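Local coordinates for protein fructokinase (Xylella fastidiosa Temecula1, PDB 3LJS) that probably transfers a phosphate group from ATP to fructose, as a sugar kinase of the PfkB family, at residues L8-Q20 against A30-A43. Numbering follows the deposited sequence.
Sequences LCFGEALIDMLAQ and AFLQCAGGAPANVA
Strands 14-19 and 30-36 are zipped together antiparallel by paired backbone bonds at Leu14 with Gly36, Asp16 with Cys34 and Leu18 with Leu32, and Gln20 N to Ala30 O (2.9 Å) closes the far end. The bond from Asp16 N to Cys34 O is short, 2.7 Å, and nearly straight. At the other end Leu14 N reaches Gly36 O from above the carbonyl plane. Gly37 N donates to a water that can in turn donate to Asp16 OD2. Asp16 OD2 also lies 3.4 Å from Gly36 CA, on the side where a CB would stand, so the glycine leaves room for the carboxylate. On the same face Leu18 CD2 rests on Cys34 SG at 3.7 Å. On the other, Ala19 CB meets Phe31 CE1 at 3.3 Å, and the selenomethionine at Met17 folds back on itself (chi2 -71°, chi3 -88°), bringing CE to Phe31 CB; Phe94 covers this ring edge-to-face. Beyond Gly37, the N-cap of helix 38-49, Pro39 packs against the 8-20 backbone, Pro39 CB 3.3 Å from Phe10 O and Pro39 CG near Glu12 O. The Glu12 side chain crosses it at about a right angle, with Glu12 OE1 3.5 Å from Pro39 CD. Glu12 OE2 is hydrogen-bonded to Asn138. Cys9 points its SG at the helix, between Val42 CG1 and Ala43 CB. Ala30 to Leu32 pair with a strand of the second subunit, continuing the sheet across the interface. Such a beta lid projecting from the central alpha/beta sheet, joined to it by a glycine-rich turn into a helix, is characteristic of the ribokinase-like fold of PfkB sugar kinases.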
# COMPACT_ATOMS: atom_id res chain seq x y z
N LEU B 8 -16.05 -15.35 18.37
CA LEU B 8 -14.67 -15.18 17.97
C LEU B 8 -14.58 -15.03 16.46
O LEU B 8 -14.91 -15.95 15.71
CB LEU B 8 -13.89 -16.40 18.50
CG LEU B 8 -12.52 -16.84 18.02
CD1 LEU B 8 -11.75 -15.69 17.45
CD2 LEU B 8 -11.80 -17.49 19.20
N CYS B 9 -14.18 -13.85 16.01
CA CYS B 9 -14.06 -13.57 14.58
C CYS B 9 -12.58 -13.63 14.22
O CYS B 9 -11.78 -12.87 14.74
CB CYS B 9 -14.61 -12.18 14.26
SG CYS B 9 -16.40 -12.04 14.53
N PHE B 10 -12.24 -14.53 13.31
CA PHE B 10 -10.85 -14.71 12.93
C PHE B 10 -10.49 -14.37 11.50
O PHE B 10 -11.25 -14.63 10.57
CB PHE B 10 -10.44 -16.17 13.19
CG PHE B 10 -9.06 -16.50 12.69
CD1 PHE B 10 -7.94 -16.17 13.44
CD2 PHE B 10 -8.89 -17.09 11.44
CE1 PHE B 10 -6.66 -16.43 12.95
CE2 PHE B 10 -7.61 -17.35 10.94
CZ PHE B 10 -6.50 -17.01 11.70
N GLY B 11 -9.31 -13.79 11.31
CA GLY B 11 -8.88 -13.49 9.96
C GLY B 11 -8.20 -12.16 9.73
O GLY B 11 -7.33 -11.73 10.49
N GLU B 12 -8.62 -11.49 8.66
CA GLU B 12 -8.01 -10.23 8.32
C GLU B 12 -8.82 -9.00 8.67
O GLU B 12 -10.05 -8.98 8.58
CB GLU B 12 -7.68 -10.20 6.82
CG GLU B 12 -8.84 -9.82 5.90
CD GLU B 12 -9.91 -10.90 5.76
OE1 GLU B 12 -9.80 -11.95 6.43
OE2 GLU B 12 -10.87 -10.69 4.98
N ALA B 13 -8.08 -7.99 9.11
CA ALA B 13 -8.59 -6.68 9.43
C ALA B 13 -7.63 -5.87 8.57
O ALA B 13 -6.41 -6.09 8.62
CB ALA B 13 -8.39 -6.36 10.91
N LEU B 14 -8.15 -4.98 7.74
CA LEU B 14 -7.28 -4.18 6.88
C LEU B 14 -7.88 -2.81 6.65
O LEU B 14 -8.96 -2.52 7.15
CB LEU B 14 -7.08 -4.90 5.54
CG LEU B 14 -8.33 -5.47 4.85
CD1 LEU B 14 -9.24 -4.35 4.36
CD2 LEU B 14 -7.88 -6.33 3.67
N ILE B 15 -7.17 -1.99 5.88
CA ILE B 15 -7.63 -0.64 5.59
C ILE B 15 -8.24 -0.54 4.20
O ILE B 15 -7.61 -0.94 3.21
CB ILE B 15 -6.47 0.38 5.67
CG1 ILE B 15 -5.86 0.38 7.07
CG2 ILE B 15 -6.97 1.77 5.29
CD1 ILE B 15 -6.82 0.80 8.16
N ASP B 16 -9.47 -0.05 4.12
CA ASP B 16 -10.11 0.16 2.83
C ASP B 16 -9.81 1.62 2.52
O ASP B 16 -10.19 2.51 3.28
CB ASP B 16 -11.64 -0.02 2.91
CG ASP B 16 -12.06 -1.47 3.09
OD1 ASP B 16 -11.48 -2.36 2.45
OD2 ASP B 16 -13.00 -1.72 3.88
N MSE B 17 -9.10 1.87 1.42
CA MSE B 17 -8.76 3.23 1.01
C MSE B 17 -9.71 3.63 -0.12
O MSE B 17 -9.56 3.18 -1.26
CB MSE B 17 -7.31 3.30 0.53
CG MSE B 17 -6.28 3.17 1.63
SE MSE B 17 -6.20 4.74 2.77
CE MSE B 17 -4.92 5.75 1.77
N LEU B 18 -10.69 4.46 0.23
CA LEU B 18 -11.72 4.90 -0.70
C LEU B 18 -11.34 6.10 -1.57
O LEU B 18 -11.24 7.22 -1.09
CB LEU B 18 -13.00 5.23 0.08
CG LEU B 18 -13.87 4.08 0.59
CD1 LEU B 18 -13.04 2.93 1.11
CD2 LEU B 18 -14.80 4.61 1.68
N ALA B 19 -11.13 5.84 -2.85
CA ALA B 19 -10.75 6.90 -3.79
C ALA B 19 -11.93 7.84 -3.99
O ALA B 19 -13.03 7.40 -4.31
CB ALA B 19 -10.34 6.29 -5.13
N GLN B 20 -11.69 9.13 -3.79
CA GLN B 20 -12.73 10.14 -3.96
C GLN B 20 -12.67 10.71 -5.37
O GLN B 20 -11.60 10.76 -5.98
CB GLN B 20 -12.56 11.27 -2.95
CG GLN B 20 -12.69 10.84 -1.50
CD GLN B 20 -13.87 9.92 -1.27
OE1 GLN B 20 -13.76 8.71 -1.44
NE2 GLN B 20 -15.01 10.50 -0.90
N ALA B 30 -7.98 12.53 -3.40
CA ALA B 30 -7.96 12.12 -2.00
C ALA B 30 -8.50 10.71 -1.81
O ALA B 30 -9.36 10.25 -2.54
CB ALA B 30 -8.77 13.10 -1.16
N PHE B 31 -7.96 10.03 -0.80
CA PHE B 31 -8.36 8.67 -0.47
C PHE B 31 -8.75 8.70 1.00
O PHE B 31 -8.01 9.22 1.83
CB PHE B 31 -7.20 7.70 -0.69
CG PHE B 31 -6.88 7.45 -2.14
CD1 PHE B 31 -7.44 6.37 -2.81
CD2 PHE B 31 -6.05 8.32 -2.84
CE1 PHE B 31 -7.17 6.15 -4.17
CE2 PHE B 31 -5.78 8.11 -4.19
CZ PHE B 31 -6.34 7.02 -4.86
N LEU B 32 -9.92 8.14 1.32
CA LEU B 32 -10.40 8.10 2.70
C LEU B 32 -10.11 6.77 3.37
O LEU B 32 -10.35 5.70 2.81
CB LEU B 32 -11.90 8.39 2.73
CG LEU B 32 -12.36 9.86 2.77
CD1 LEU B 32 -11.33 10.78 2.14
CD2 LEU B 32 -13.70 9.97 2.06
N GLN B 33 -9.59 6.85 4.59
CA GLN B 33 -9.24 5.68 5.38
C GLN B 33 -10.43 5.09 6.14
O GLN B 33 -11.05 5.78 6.95
CB GLN B 33 -8.15 6.06 6.38
CG GLN B 33 -7.76 4.98 7.36
CD GLN B 33 -6.90 5.52 8.49
OE1 GLN B 33 -7.35 6.34 9.29
NE2 GLN B 33 -5.66 5.07 8.55
N CYS B 34 -10.73 3.82 5.88
CA CYS B 34 -11.84 3.13 6.54
C CYS B 34 -11.42 1.74 7.02
O CYS B 34 -10.75 1.01 6.30
CB CYS B 34 -13.03 2.98 5.59
SG CYS B 34 -13.85 4.53 5.21
N ALA B 35 -11.82 1.39 8.24
CA ALA B 35 -11.51 0.08 8.80
C ALA B 35 -12.30 -0.96 8.01
O ALA B 35 -13.47 -0.77 7.70
CB ALA B 35 -11.90 0.04 10.28
N GLY B 36 -11.64 -2.08 7.69
CA GLY B 36 -12.31 -3.12 6.92
C GLY B 36 -11.81 -4.52 7.23
O GLY B 36 -11.07 -4.74 8.18
N GLY B 37 -12.22 -5.47 6.39
CA GLY B 37 -11.86 -6.86 6.59
C GLY B 37 -13.16 -7.57 6.93
O GLY B 37 -13.88 -7.14 7.83
N ALA B 38 -13.47 -8.65 6.21
CA ALA B 38 -14.73 -9.37 6.44
C ALA B 38 -14.97 -9.77 7.90
O ALA B 38 -15.96 -9.36 8.50
CB ALA B 38 -14.82 -10.59 5.52
N PRO B 39 -14.08 -10.59 8.49
CA PRO B 39 -14.34 -10.95 9.90
C PRO B 39 -14.30 -9.75 10.84
O PRO B 39 -14.95 -9.74 11.88
CB PRO B 39 -13.25 -11.99 10.20
CG PRO B 39 -12.16 -11.69 9.18
CD PRO B 39 -12.95 -11.35 7.94
N ALA B 40 -13.54 -8.72 10.47
CA ALA B 40 -13.44 -7.51 11.28
C ALA B 40 -14.78 -6.78 11.29
O ALA B 40 -15.23 -6.31 12.34
CB ALA B 40 -12.34 -6.58 10.74
N ASN B 41 -15.42 -6.70 10.13
CA ASN B 41 -16.72 -6.04 10.02
C ASN B 41 -17.75 -6.81 10.86
O ASN B 41 -18.58 -6.21 11.53
CB ASN B 41 -17.22 -6.01 8.57
CG ASN B 41 -16.36 -5.15 7.66
OD1 ASN B 41 -15.78 -4.15 8.09
ND2 ASN B 41 -16.31 -5.51 6.38
N VAL B 42 -17.69 -8.13 10.81
CA VAL B 42 -18.64 -8.94 11.58
C VAL B 42 -18.47 -8.65 13.06
O VAL B 42 -19.46 -8.49 13.78
CB VAL B 42 -18.43 -10.44 11.31
CG1 VAL B 42 -19.33 -11.26 12.23
CG2 VAL B 42 -18.75 -10.76 9.84
N ALA B 43 -17.23 -8.55 13.51
CA ALA B 43 -16.93 -8.28 14.91
C ALA B 43 -17.52 -6.96 15.38
O ALA B 43 -18.14 -6.87 16.45
CB ALA B 43 -15.41 -8.30 15.14
O HOH W 1 -13.67 -4.76 3.98